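PDB 4HSP: DUF3299 domain-containing protein from Pseudomonas aeruginosa, which is of unknown function but has a curled beta-sheet domain, probably of OB-like fold. Local coordinates for residues R4-S9 against D53-K58; E76-P81 against I97-T102; W116-F121 against A139-P144. One frame throughout, in Å; residues are numbered along the deposited sequence.

Contact 1. Residues R4-S9 against D53-K58; sequences RELTWS and DGIEAK. With SO4 (sulfate ion), chain B; EDO (1,2-ethanediol), chain C; EDO (1,2-ethanediol), chain D.
The guanidinium of R4 has I55 CG2 over the centre of one face, with R4 NH1 to I55 CG2 at 3.5 Å. At its edge, in plane, sits a sulfate ion. R4 NH1 gives a hydrogen bond to sulfate O2 at 2.7 Å. E56 N donates to sulfate O2 at 3.1 Å, so both segments hold the anion. An ethanediol also lies near the guanidinium edge, and its bond from R4 NE is weak. The R4 chain bends at chi2 (138°) and chi3 (97°) and crosses I55 at about a right angle.

The backbones pair as parallel strands, R4 with A57 and E5 with K58. R4 N bonds to E56 O at 2.9 Å, and K58 N returns to R4 O at 3.0 Å. L6 N meets K58 O at 2.8 Å, nearly along the C=O axis. L6 CD1 packs on A57 CB at 3.7 Å. E5 OE2 accepts a hydrogen bond from H26 N of the second subunit, and K58 makes a cation-pi contact with W116. The sulfate is probably from the crystallisation liquor. An arginine N-H and a backbone N-H would together stabilise the anion's charge; no biological ligand is implied.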
ATOM      1  N   ARG A   4       7.498   8.503  29.110  1.00 59.85           N
ATOM      2  CA  ARG A   4       8.929   8.746  28.864  1.00 56.94           C
ATOM      3  C   ARG A   4       9.175   8.370  27.417  1.00 56.96           C
ATOM      4  O   ARG A   4       8.921   7.228  27.050  1.00 53.89           O
ATOM      5  CB  ARG A   4       9.839   7.882  29.798  1.00 55.08           C
ATOM      6  CG  ARG A   4       9.685   8.141  31.290  1.00 77.25           C
ATOM      7  CD  ARG A   4       9.682   6.896  32.185  1.00 88.29           C
ATOM      8  NE  ARG A   4      10.993   6.614  32.786  1.00 93.62           N
ATOM      9  CZ  ARG A   4      11.200   6.218  34.043  1.00 98.65           C
ATOM     10  NH1 ARG A   4      10.179   6.076  34.883  1.00 84.45           N
ATOM     11  NH2 ARG A   4      12.432   5.980  34.475  1.00 78.58           N
ATOM     12  N   GLU A   5       9.623   9.305  26.583  1.00 53.97           N
ATOM     13  CA  GLU A   5       9.947   8.985  25.196  1.00 50.51           C
ATOM     14  C   GLU A   5      11.235   8.179  25.152  1.00 53.81           C
ATOM     15  O   GLU A   5      12.215   8.526  25.790  1.00 55.40           O
ATOM     16  CB  GLU A   5      10.055  10.235  24.320  1.00 50.72           C
ATOM     17  CG  GLU A   5      10.335   9.895  22.864  1.00 58.51           C
ATOM     18  CD  GLU A   5      10.548  11.039  21.898  1.00 69.93           C
ATOM     19  OE1 GLU A   5      10.228  12.199  22.243  1.00 58.88           O
ATOM     20  OE2 GLU A   5      11.002  10.760  20.768  1.00 62.05           O
ATOM     21  N   LEU A   6      11.214   7.100  24.397  1.00 50.75           N
ATOM     22  CA  LEU A   6      12.360   6.227  24.185  1.00 49.46           C
ATOM     23  C   LEU A   6      12.830   6.299  22.742  1.00 49.78           C
ATOM     24  O   LEU A   6      12.075   6.703  21.864  1.00 47.53           O
ATOM     25  CB  LEU A   6      11.993   4.766  24.528  1.00 49.44           C
ATOM     26  CG  LEU A   6      11.563   4.441  25.979  1.00 54.64           C
ATOM     27  CD1 LEU A   6      11.279   2.943  26.107  1.00 54.75           C
ATOM     28  CD2 LEU A   6      12.623   4.877  26.990  1.00 53.59           C
ATOM     29  N   THR A   7      14.101   5.946  22.509  1.00 45.98           N
ATOM     30  CA  THR A   7      14.686   5.756  21.187  1.00 43.75           C
ATOM     31  C   THR A   7      14.944   4.265  21.101  1.00 49.96           C
ATOM     32  O   THR A   7      15.069   3.622  22.143  1.00 51.50           O
ATOM     33  CB  THR A   7      15.940   6.598  20.968  1.00 49.59           C
ATOM     34  OG1 THR A   7      17.016   6.067  21.753  1.00 53.09           O
ATOM     35  CG2 THR A   7      15.721   8.096  21.230  1.00 45.87           C
ATOM     36  N   TRP A   8      15.090   3.705  19.893  1.00 45.56           N
ATOM     37  CA  TRP A   8      15.385   2.290  19.779  1.00 43.91           C
ATOM     38  C   TRP A   8      16.739   1.931  20.375  1.00 48.68           C
ATOM     39  O   TRP A   8      16.871   0.834  20.891  1.00 49.94           O
ATOM     40  CB  TRP A   8      15.296   1.845  18.326  1.00 41.65           C
ATOM     41  CG  TRP A   8      13.865   1.742  17.896  1.00 41.92           C
ATOM     42  CD1 TRP A   8      13.121   2.709  17.280  1.00 44.78           C
ATOM     43  CD2 TRP A   8      12.955   0.695  18.243  1.00 40.97           C
ATOM     44  NE1 TRP A   8      11.831   2.265  17.100  1.00 44.17           N
ATOM     45  CE2 TRP A   8      11.709   1.015  17.654  1.00 45.26           C
ATOM     46  CE3 TRP A   8      13.092  -0.530  18.913  1.00 41.33           C
ATOM     47  CZ2 TRP A   8      10.607   0.152  17.718  1.00 44.39           C
ATOM     48  CZ3 TRP A   8      11.997  -1.376  18.990  1.00 42.87           C
ATOM     49  CH2 TRP A   8      10.769  -1.031  18.406  1.00 43.76           C
ATOM     50  N   SER A   9      17.714   2.852  20.361  1.00 45.68           N
ATOM     51  CA  SER A   9      19.053   2.607  20.917  1.00 46.58           C
ATOM     52  C   SER A   9      19.036   2.474  22.443  1.00 52.07           C
ATOM     53  O   SER A   9      19.959   1.869  22.984  1.00 52.11           O
ATOM     54  CB  SER A   9      20.043   3.696  20.503  1.00 49.29           C
ATOM     55  OG  SER A   9      19.601   4.978  20.912  1.00 62.66           O
ATOM     56  N   ASP A  53      11.637  -1.859  32.923  1.00 61.85           N
ATOM     57  CA  ASP A  53      10.474  -2.631  33.359  1.00 64.02           C
ATOM     58  C   ASP A  53       9.518  -1.832  34.215  1.00 68.95           C
ATOM     59  O   ASP A  53       9.910  -1.303  35.250  1.00 71.73           O
ATOM     60  CB  ASP A  53      10.891  -3.918  34.106  1.00 67.79           C
ATOM     61  CG  ASP A  53       9.762  -4.933  34.294  1.00 77.70           C
ATOM     62  OD1 ASP A  53       9.176  -5.370  33.276  1.00 76.89           O
ATOM     63  OD2 ASP A  53       9.492  -5.315  35.458  1.00 85.81           O
ATOM     64  N   GLY A  54       8.263  -1.778  33.779  1.00 63.16           N
ATOM     65  CA  GLY A  54       7.184  -1.108  34.501  1.00 63.34           C
ATOM     66  C   GLY A  54       6.979   0.358  34.211  1.00 64.92           C
ATOM     67  O   GLY A  54       6.081   0.966  34.784  1.00 66.49           O
ATOM     68  N   ILE A  55       7.781   0.955  33.328  1.00 60.18           N
ATOM     69  CA  ILE A  55       7.627   2.396  33.074  1.00 59.22           C
ATOM     70  C   ILE A  55       6.481   2.665  32.072  1.00 63.98           C
ATOM     71  O   ILE A  55       6.034   1.752  31.375  1.00 61.93           O
ATOM     72  CB  ILE A  55       8.974   3.053  32.600  1.00 59.01           C
ATOM     73  CG1 ILE A  55       9.311   2.700  31.133  1.00 55.43           C
ATOM     74  CG2 ILE A  55      10.154   2.779  33.581  1.00 57.36           C
ATOM     75  CD1 ILE A  55      10.297   3.574  30.507  1.00 53.91           C
ATOM     76  N   GLU A  56       6.016   3.923  32.022  1.00 61.43           N
ATOM     77  CA  GLU A  56       5.063   4.428  31.034  1.00 60.71           C
ATOM     78  C   GLU A  56       5.947   4.964  29.921  1.00 61.23           C
ATOM     79  O   GLU A  56       6.693   5.910  30.147  1.00 61.39           O
ATOM     80  CB  GLU A  56       4.138   5.506  31.659  1.00 64.45           C
ATOM     81  CG  GLU A  56       2.693   5.497  31.178  1.00 78.97           C
ATOM     82  CD  GLU A  56       1.895   4.222  31.413  1.00 96.18           C
ATOM     83  OE1 GLU A  56       2.147   3.525  32.425  1.00 77.36           O
ATOM     84  OE2 GLU A  56       0.995   3.937  30.588  1.00 89.57           O
ATOM     85  N   ALA A  57       5.980   4.302  28.773  1.00 56.13           N
ATOM     86  CA  ALA A  57       6.900   4.697  27.689  1.00 53.68           C
ATOM     87  C   ALA A  57       6.187   5.080  26.396  1.00 57.54           C
ATOM     88  O   ALA A  57       5.004   4.815  26.237  1.00 58.69           O
ATOM     89  CB  ALA A  57       7.899   3.578  27.416  1.00 52.39           C
ATOM     90  N   LYS A  58       6.923   5.718  25.485  1.00 53.32           N
ATOM     91  CA  LYS A  58       6.460   6.179  24.174  1.00 52.80           C
ATOM     92  C   LYS A  58       7.588   5.883  23.175  1.00 56.32           C
ATOM     93  O   LYS A  58       8.732   6.305  23.356  1.00 54.16           O
ATOM     94  CB  LYS A  58       6.109   7.671  24.265  1.00 55.76           C
ATOM     95  CG  LYS A  58       5.709   8.364  22.980  1.00 58.66           C
ATOM     96  CD  LYS A  58       5.824   9.868  23.205  1.00 64.73           C
ATOM     97  CE  LYS A  58       5.185  10.688  22.122  1.00 76.51           C
ATOM     98  NZ  LYS A  58       5.409  12.133  22.360  1.00 87.86           N
TER
HETATM   99  S   SO4 B 201       6.996   5.617  35.594  0.50 66.04           S
HETATM  100  O1  SO4 B 201       5.730   6.304  35.322  0.50 66.85           O
HETATM  101  O2  SO4 B 201       7.596   5.373  34.296  0.50 69.84           O
HETATM  102  O3  SO4 B 201       7.937   6.444  36.359  0.50 64.29           O
HETATM  103  O4  SO4 B 201       6.714   4.368  36.308  0.50 65.74           O
HETATM  104  C1  EDO C 202      13.539   7.616  29.717  1.00 86.15           C
HETATM  105  O1  EDO C 202      14.053   8.437  28.647  1.00 85.61           O
HETATM  106  C2  EDO C 202      14.617   6.644  30.309  1.00 84.74           C
HETATM  107  O2  EDO C 202      14.031   5.757  31.276  1.00 83.21           O
HETATM  108  C1  EDO D 203      13.960  11.342  23.568  1.00 66.82           C
HETATM  109  O1  EDO D 203      13.882  12.608  24.197  1.00 69.59           O
HETATM  110  C2  EDO D 203      15.244  10.617  24.012  1.00 68.37           C
HETATM  111  O2  EDO D 203      14.910   9.596  24.940  1.00 70.17           O

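Contact 2. Residues E76-P81 against I97-T102; sequences EFLLVP and IVYVKT
Two neighbouring antiparallel strands of the curled sheet, 73-80 and 98-102, make this buried contact. Four backbone hydrogen bonds join them. F77 and V100 form one hydrogen-bonded pair: F77 N reaches V100 O at 3.0 Å, and V100 N reaches F77 O at 2.8 Å, nearly along the C=O axis. L79 and V98 form the next such pair, with a nearly straight bond from L79 N to V98 O at 2.8 Å. The short strand axes run 133° apart, so the antiparallel pair is strongly twisted. Strong twist and coiling of this kind suit the closed, barrel-like sheet of OB-type folds, the clan to which this family belongs.

One face carries F77, L79, V98 and V100. The F77 ring takes the crowded position between its own backbone N and carbonyl carbon (chi1 61°). V100 CB sits over one face, offset toward the rim, 3.8 Å from the F77 ring centroid, a CH-pi contact. T102 CG2 touches the ring edge. V117 of strand 115-118 packs on F77, L79 and V100 from this face.

The other face carries E76, L78, Y99 and K101. L78 CD2 lies 3.9 Å from Y99 CD2. Y99 OH donates to E76 OE1 at 2.6 Å, nearly along the C-O axis of that oxygen, with the carboxylate and ring planes 60° apart. K101 runs alongside E76, its CG 3.8 Å from E76 CG.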
ATOM      1  N   GLU A  76      -3.148  -6.827  18.214  1.00 62.62           N
ATOM      2  CA  GLU A  76      -1.871  -7.403  18.660  1.00 59.58           C
ATOM      3  C   GLU A  76      -0.880  -7.278  17.529  1.00 61.21           C
ATOM      4  O   GLU A  76      -1.180  -7.617  16.392  1.00 62.67           O
ATOM      5  CB  GLU A  76      -1.979  -8.860  19.157  1.00 61.50           C
ATOM      6  CG  GLU A  76      -2.722  -9.012  20.481  1.00 71.01           C
ATOM      7  CD  GLU A  76      -2.857 -10.416  21.044  1.00 91.01           C
ATOM      8  OE1 GLU A  76      -1.839 -11.143  21.104  1.00 81.40           O
ATOM      9  OE2 GLU A  76      -3.977 -10.771  21.477  1.00 96.08           O
ATOM     10  N   PHE A  77       0.288  -6.742  17.819  1.00 55.17           N
ATOM     11  CA  PHE A  77       1.283  -6.547  16.784  1.00 51.66           C
ATOM     12  C   PHE A  77       2.685  -6.417  17.323  1.00 55.93           C
ATOM     13  O   PHE A  77       2.875  -6.178  18.513  1.00 55.96           O
ATOM     14  CB  PHE A  77       0.937  -5.288  15.967  1.00 51.85           C
ATOM     15  CG  PHE A  77       0.901  -3.988  16.723  1.00 51.35           C
ATOM     16  CD1 PHE A  77       2.050  -3.210  16.855  1.00 50.46           C
ATOM     17  CD2 PHE A  77      -0.299  -3.504  17.244  1.00 54.24           C
ATOM     18  CE1 PHE A  77       2.009  -1.976  17.502  1.00 50.77           C
ATOM     19  CE2 PHE A  77      -0.343  -2.271  17.891  1.00 57.58           C
ATOM     20  CZ  PHE A  77       0.810  -1.502  18.001  1.00 53.30           C
ATOM     21  N   LEU A  78       3.679  -6.521  16.415  1.00 52.50           N
ATOM     22  CA  LEU A  78       5.077  -6.229  16.731  1.00 48.83           C
ATOM     23  C   LEU A  78       5.370  -4.796  16.300  1.00 50.04           C
ATOM     24  O   LEU A  78       5.009  -4.408  15.186  1.00 48.67           O
ATOM     25  CB  LEU A  78       6.060  -7.197  16.048  1.00 47.14           C
ATOM     26  CG  LEU A  78       5.889  -8.715  16.253  1.00 52.00           C
ATOM     27  CD1 LEU A  78       6.888  -9.492  15.377  1.00 50.19           C
ATOM     28  CD2 LEU A  78       6.024  -9.135  17.752  1.00 51.74           C
ATOM     29  N   LEU A  79       5.975  -4.003  17.199  1.00 46.50           N
ATOM     30  CA  LEU A  79       6.488  -2.666  16.932  1.00 44.91           C
ATOM     31  C   LEU A  79       7.954  -2.854  16.630  1.00 48.99           C
ATOM     32  O   LEU A  79       8.686  -3.483  17.402  1.00 47.88           O
ATOM     33  CB  LEU A  79       6.259  -1.689  18.106  1.00 45.12           C
ATOM     34  CG  LEU A  79       6.587  -0.221  17.827  1.00 46.37           C
ATOM     35  CD1 LEU A  79       5.607   0.371  16.746  1.00 45.94           C
ATOM     36  CD2 LEU A  79       6.541   0.578  19.103  1.00 42.48           C
ATOM     37  N   VAL A  80       8.352  -2.408  15.444  1.00 45.58           N
ATOM     38  CA  VAL A  80       9.699  -2.559  14.898  1.00 42.79           C
ATOM     39  C   VAL A  80      10.212  -1.167  14.444  1.00 46.63           C
ATOM     40  O   VAL A  80       9.397  -0.269  14.165  1.00 46.09           O
ATOM     41  CB  VAL A  80       9.676  -3.597  13.730  1.00 44.40           C
ATOM     42  CG1 VAL A  80       9.407  -5.018  14.253  1.00 43.32           C
ATOM     43  CG2 VAL A  80       8.634  -3.205  12.689  1.00 44.45           C
ATOM     44  N   PRO A  81      11.542  -0.983  14.325  1.00 43.30           N
ATOM     45  CA  PRO A  81      12.063   0.346  13.957  1.00 43.68           C
ATOM     46  C   PRO A  81      12.051   0.639  12.448  1.00 51.08           C
ATOM     47  O   PRO A  81      12.432   1.734  12.035  1.00 52.00           O
ATOM     48  CB  PRO A  81      13.515   0.327  14.494  1.00 43.54           C
ATOM     49  CG  PRO A  81      13.745  -1.042  15.053  1.00 46.95           C
ATOM     50  CD  PRO A  81      12.649  -1.928  14.606  1.00 43.49           C
ATOM     51  N   ILE A  97      12.418  -5.084  19.110  1.00 44.82           N
ATOM     52  CA  ILE A  97      11.021  -5.482  18.893  1.00 45.23           C
ATOM     53  C   ILE A  97      10.262  -5.351  20.215  1.00 49.00           C
ATOM     54  O   ILE A  97      10.762  -5.767  21.254  1.00 47.96           O
ATOM     55  CB  ILE A  97      10.833  -6.929  18.314  1.00 48.32           C
ATOM     56  CG1 ILE A  97      11.824  -7.265  17.165  1.00 46.65           C
ATOM     57  CG2 ILE A  97       9.355  -7.168  17.904  1.00 49.87           C
ATOM     58  CD1 ILE A  97      11.621  -8.642  16.470  1.00 40.58           C
ATOM     59  N   VAL A  98       9.050  -4.795  20.154  1.00 46.04           N
ATOM     60  CA  VAL A  98       8.094  -4.717  21.251  1.00 46.47           C
ATOM     61  C   VAL A  98       6.807  -5.459  20.820  1.00 51.17           C
ATOM     62  O   VAL A  98       6.238  -5.140  19.777  1.00 48.71           O
ATOM     63  CB  VAL A  98       7.783  -3.250  21.679  1.00 49.94           C
ATOM     64  CG1 VAL A  98       6.894  -3.216  22.915  1.00 50.14           C
ATOM     65  CG2 VAL A  98       9.067  -2.448  21.905  1.00 48.94           C
ATOM     66  N   TYR A  99       6.361  -6.439  21.616  1.00 51.94           N
ATOM     67  CA  TYR A  99       5.077  -7.112  21.416  1.00 54.99           C
ATOM     68  C   TYR A  99       4.023  -6.210  22.078  1.00 59.22           C
ATOM     69  O   TYR A  99       4.061  -5.997  23.293  1.00 58.96           O
ATOM     70  CB  TYR A  99       5.102  -8.522  22.026  1.00 59.55           C
ATOM     71  CG  TYR A  99       3.904  -9.395  21.717  1.00 66.20           C
ATOM     72  CD1 TYR A  99       2.711  -9.260  22.426  1.00 70.35           C
ATOM     73  CD2 TYR A  99       4.002 -10.446  20.801  1.00 69.18           C
ATOM     74  CE1 TYR A  99       1.614 -10.087  22.169  1.00 75.03           C
ATOM     75  CE2 TYR A  99       2.921 -11.296  20.553  1.00 72.82           C
ATOM     76  CZ  TYR A  99       1.725 -11.108  21.233  1.00 87.22           C
ATOM     77  OH  TYR A  99       0.662 -11.952  20.981  1.00 94.29           O
ATOM     78  N   VAL A 100       3.137  -5.615  21.267  1.00 55.95           N
ATOM     79  CA  VAL A 100       2.114  -4.671  21.732  1.00 55.91           C
ATOM     80  C   VAL A 100       0.717  -5.312  21.659  1.00 61.86           C
ATOM     81  O   VAL A 100       0.418  -6.001  20.693  1.00 60.11           O
ATOM     82  CB  VAL A 100       2.159  -3.346  20.917  1.00 56.80           C
ATOM     83  CG1 VAL A 100       1.254  -2.276  21.514  1.00 57.19           C
ATOM     84  CG2 VAL A 100       3.572  -2.829  20.769  1.00 54.34           C
ATOM     85  N   LYS A 101      -0.106  -5.079  22.716  1.00 61.71           N
ATOM     86  CA  LYS A 101      -1.535  -5.416  22.879  1.00 63.22           C
ATOM     87  C   LYS A 101      -2.281  -4.086  23.073  1.00 69.67           C
ATOM     88  O   LYS A 101      -1.853  -3.274  23.899  1.00 69.07           O
ATOM     89  CB  LYS A 101      -1.797  -6.380  24.069  1.00 65.12           C
ATOM     90  CG  LYS A 101      -1.323  -7.812  23.841  1.00 66.08           C
ATOM     91  CD  LYS A 101      -1.846  -8.774  24.904  1.00 81.23           C
ATOM     92  CE  LYS A 101      -1.159 -10.128  24.841  1.00101.99           C
ATOM     93  NZ  LYS A 101      -1.740 -11.120  25.795  1.00113.35           N
ATOM     94  N   THR A 102      -3.323  -3.824  22.271  1.00 68.65           N
ATOM     95  CA  THR A 102      -4.104  -2.582  22.385  1.00 70.56           C
ATOM     96  C   THR A 102      -5.638  -2.871  22.370  1.00 78.56           C
ATOM     97  O   THR A 102      -6.120  -3.681  21.569  1.00 79.23           O
ATOM     98  CB  THR A 102      -3.690  -1.539  21.307  1.00 75.56           C
ATOM     99  OG1 THR A 102      -4.409  -0.321  21.520  1.00 86.01           O
ATOM    100  CG2 THR A 102      -3.908  -2.011  19.877  1.00 68.09           C
TER

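Contact 3. Residues W116-F121 against A139-P144; sequences WVEGTF and ASKVTP
E118 and K141 lie side by side and point the same way, on the sheet face they share with W116 and T143. They sit where a classic beta bulge interrupts the antiparallel pairing of strand 115-118 with strand 132-144. Both chains are extended beyond CG. The K141 methylenes run along the carboxylate, with E118 OE2 3.7 Å from K141 CD. The opposite charges may favour each other, but E118 OE2 to K141 NZ is 4.2 Å, beyond a salt bridge.

V117 and V142 also lie side by side, on the other face. V117 CG1 meets A139 CB at 3.8 Å, while V117 CG2 turns to V142 CG1. W116 and T143 form a hydrogen-bonded pair, with W116 N to T143 O at 2.7 Å. The W116 indole, its CG anti to the carbonyl carbon, has P144 O near the plane of its edge. H26 of the second subunit meets this indole edge-to-face.

Beyond the bulge, G119 faces A139, with their CA atoms 4.1 Å apart. In the bulge itself E118 O takes two N-H groups: S140 N lies in the carbonyl plane at 2.8 Å, and K141 N stands above it at 3.3 Å.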
ATOM      1  N   TRP A 116       3.347   6.361  16.808  1.00 49.61           N
ATOM      2  CA  TRP A 116       3.756   6.549  18.194  1.00 49.66           C
ATOM      3  C   TRP A 116       2.928   5.549  19.020  1.00 51.91           C
ATOM      4  O   TRP A 116       1.701   5.557  18.930  1.00 49.74           O
ATOM      5  CB  TRP A 116       3.520   8.000  18.698  1.00 49.78           C
ATOM      6  CG  TRP A 116       4.502   9.001  18.179  1.00 50.14           C
ATOM      7  CD1 TRP A 116       4.280   9.964  17.234  1.00 53.32           C
ATOM      8  CD2 TRP A 116       5.889   9.087  18.524  1.00 48.86           C
ATOM      9  NE1 TRP A 116       5.457  10.606  16.928  1.00 52.51           N
ATOM     10  CE2 TRP A 116       6.462  10.094  17.713  1.00 52.74           C
ATOM     11  CE3 TRP A 116       6.711   8.404  19.439  1.00 49.18           C
ATOM     12  CZ2 TRP A 116       7.806  10.462  17.820  1.00 50.68           C
ATOM     13  CZ3 TRP A 116       8.046   8.760  19.535  1.00 49.35           C
ATOM     14  CH2 TRP A 116       8.591   9.752  18.709  1.00 49.58           C
ATOM     15  N   VAL A 117       3.592   4.643  19.743  1.00 50.04           N
ATOM     16  CA  VAL A 117       2.914   3.701  20.642  1.00 51.29           C
ATOM     17  C   VAL A 117       3.266   4.106  22.100  1.00 57.08           C
ATOM     18  O   VAL A 117       4.431   4.040  22.491  1.00 56.11           O
ATOM     19  CB  VAL A 117       3.230   2.201  20.367  1.00 52.74           C
ATOM     20  CG1 VAL A 117       2.517   1.320  21.381  1.00 53.32           C
ATOM     21  CG2 VAL A 117       2.868   1.789  18.943  1.00 51.35           C
ATOM     22  N   GLU A 118       2.265   4.517  22.874  1.00 56.06           N
ATOM     23  CA  GLU A 118       2.383   4.882  24.291  1.00 57.13           C
ATOM     24  C   GLU A 118       1.695   3.849  25.136  1.00 62.95           C
ATOM     25  O   GLU A 118       0.592   3.424  24.788  1.00 64.81           O
ATOM     26  CB  GLU A 118       1.716   6.253  24.571  1.00 60.02           C
ATOM     27  CG  GLU A 118       2.193   7.392  23.685  1.00 74.63           C
ATOM     28  CD  GLU A 118       1.479   8.716  23.871  1.00 97.89           C
ATOM     29  OE1 GLU A 118       0.918   8.940  24.968  1.00 83.96           O
ATOM     30  OE2 GLU A 118       1.505   9.543  22.930  1.00 98.14           O
ATOM     31  N   GLY A 119       2.267   3.531  26.289  1.00 58.73           N
ATOM     32  CA  GLY A 119       1.636   2.604  27.228  1.00 58.83           C
ATOM     33  C   GLY A 119       2.562   2.055  28.285  1.00 59.70           C
ATOM     34  O   GLY A 119       3.692   2.501  28.399  1.00 57.09           O
ATOM     35  N   THR A 120       2.089   1.091  29.076  1.00 59.60           N
ATOM     36  CA  THR A 120       2.884   0.441  30.123  1.00 59.21           C
ATOM     37  C   THR A 120       3.887  -0.476  29.434  1.00 61.31           C
ATOM     38  O   THR A 120       3.510  -1.320  28.611  1.00 61.75           O
ATOM     39  CB  THR A 120       1.972  -0.290  31.134  1.00 65.04           C
ATOM     40  OG1 THR A 120       0.977   0.628  31.600  1.00 69.53           O
ATOM     41  CG2 THR A 120       2.752  -0.874  32.317  1.00 56.97           C
ATOM     42  N   PHE A 121       5.163  -0.283  29.765  1.00 55.82           N
ATOM     43  CA  PHE A 121       6.297  -0.972  29.183  1.00 53.66           C
ATOM     44  C   PHE A 121       6.852  -2.017  30.133  1.00 59.08           C
ATOM     45  O   PHE A 121       7.234  -1.693  31.245  1.00 60.66           O
ATOM     46  CB  PHE A 121       7.370   0.070  28.820  1.00 54.12           C
ATOM     47  CG  PHE A 121       8.454  -0.415  27.893  1.00 53.71           C
ATOM     48  CD1 PHE A 121       8.245  -0.471  26.524  1.00 56.41           C
ATOM     49  CD2 PHE A 121       9.685  -0.813  28.386  1.00 55.29           C
ATOM     50  CE1 PHE A 121       9.264  -0.885  25.662  1.00 55.69           C
ATOM     51  CE2 PHE A 121      10.688  -1.270  27.526  1.00 56.43           C
ATOM     52  CZ  PHE A 121      10.481  -1.278  26.171  1.00 53.39           C
ATOM     53  N   ALA A 139      -0.589  -0.919  25.178  1.00 63.06           N
ATOM     54  CA  ALA A 139      -0.765   0.430  24.675  1.00 62.58           C
ATOM     55  C   ALA A 139      -2.061   1.115  25.161  1.00 72.34           C
ATOM     56  O   ALA A 139      -3.141   0.513  25.162  1.00 75.83           O
ATOM     57  CB  ALA A 139      -0.718   0.432  23.159  1.00 61.53           C
ATOM     58  N   SER A 140      -1.912   2.401  25.547  1.00 68.70           N
ATOM     59  CA  SER A 140      -2.945   3.367  25.935  1.00 70.46           C
ATOM     60  C   SER A 140      -3.351   4.175  24.703  1.00 73.68           C
ATOM     61  O   SER A 140      -4.500   4.621  24.593  1.00 76.72           O
ATOM     62  CB  SER A 140      -2.414   4.341  26.997  1.00 73.49           C
ATOM     63  OG  SER A 140      -1.572   3.759  27.979  1.00 84.46           O
ATOM     64  N   LYS A 141      -2.368   4.408  23.799  1.00 65.22           N
ATOM     65  CA  LYS A 141      -2.519   5.215  22.598  1.00 63.05           C
ATOM     66  C   LYS A 141      -1.579   4.752  21.489  1.00 63.54           C
ATOM     67  O   LYS A 141      -0.394   4.483  21.723  1.00 61.93           O
ATOM     68  CB  LYS A 141      -2.223   6.674  22.956  1.00 64.20           C
ATOM     69  CG  LYS A 141      -2.794   7.733  22.036  1.00 73.97           C
ATOM     70  CD  LYS A 141      -2.174   9.085  22.408  1.00 85.96           C
ATOM     71  CE  LYS A 141      -2.957  10.295  21.966  1.00101.76           C
ATOM     72  NZ  LYS A 141      -2.107  11.518  21.985  1.00108.45           N
ATOM     73  N   VAL A 142      -2.140   4.641  20.283  1.00 58.45           N
ATOM     74  CA  VAL A 142      -1.462   4.323  19.028  1.00 55.89           C
ATOM     75  C   VAL A 142      -1.901   5.421  18.081  1.00 64.02           C
ATOM     76  O   VAL A 142      -3.082   5.535  17.764  1.00 68.48           O
ATOM     77  CB  VAL A 142      -1.685   2.902  18.475  1.00 58.08           C
ATOM     78  CG1 VAL A 142      -0.786   2.665  17.260  1.00 56.40           C
ATOM     79  CG2 VAL A 142      -1.412   1.854  19.555  1.00 57.34           C
ATOM     80  N   THR A 143      -0.985   6.312  17.765  1.00 59.45           N
ATOM     81  CA  THR A 143      -1.252   7.502  16.981  1.00 59.88           C
ATOM     82  C   THR A 143      -0.228   7.607  15.869  1.00 61.92           C
ATOM     83  O   THR A 143       0.946   7.305  16.096  1.00 57.74           O
ATOM     84  CB  THR A 143      -1.253   8.764  17.891  1.00 71.68           C
ATOM     85  OG1 THR A 143      -0.329   8.622  18.983  1.00 66.89           O
ATOM     86  CG2 THR A 143      -2.623   9.051  18.453  1.00 78.83           C
ATOM     87  N   PRO A 144      -0.651   8.039  14.654  1.00 60.22           N
ATOM     88  CA  PRO A 144       0.315   8.169  13.553  1.00 58.21           C
ATOM     89  C   PRO A 144       1.433   9.151  13.872  1.00 60.77           C
ATOM     90  O   PRO A 144       1.211  10.154  14.557  1.00 61.53           O
ATOM     91  CB  PRO A 144      -0.542   8.663  12.381  1.00 61.65           C
ATOM     92  CG  PRO A 144      -1.973   8.255  12.736  1.00 67.09           C
ATOM     93  CD  PRO A 144      -2.019   8.428  14.227  1.00 62.82           C
TER

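In the fold
The three contacts belong to one curled sheet and follow in series along the chain. Contacts 1 and 3 have centres about 10 Å apart and meet where strand 55-68 pairs with strand 120-122. Probable hydrogen bonds run there from F121 N to I55 O and from G54 N to F121 O, each 2.7 Å, at a G1 bulge formed by G54 and I55. Contacts 2 and 3, also about 10 Å apart between centres, meet through a probable hydrogen bond from A139 N to K101 O at 3.0 Å. V100 of contact 2 packs on V117 of contact 3. W8 bridges contacts 1 and 2, with CH2 3.4 Å from L79 O. The sulfate at contact 1 marks no known site. The second subunit reaches contacts 1 and 3.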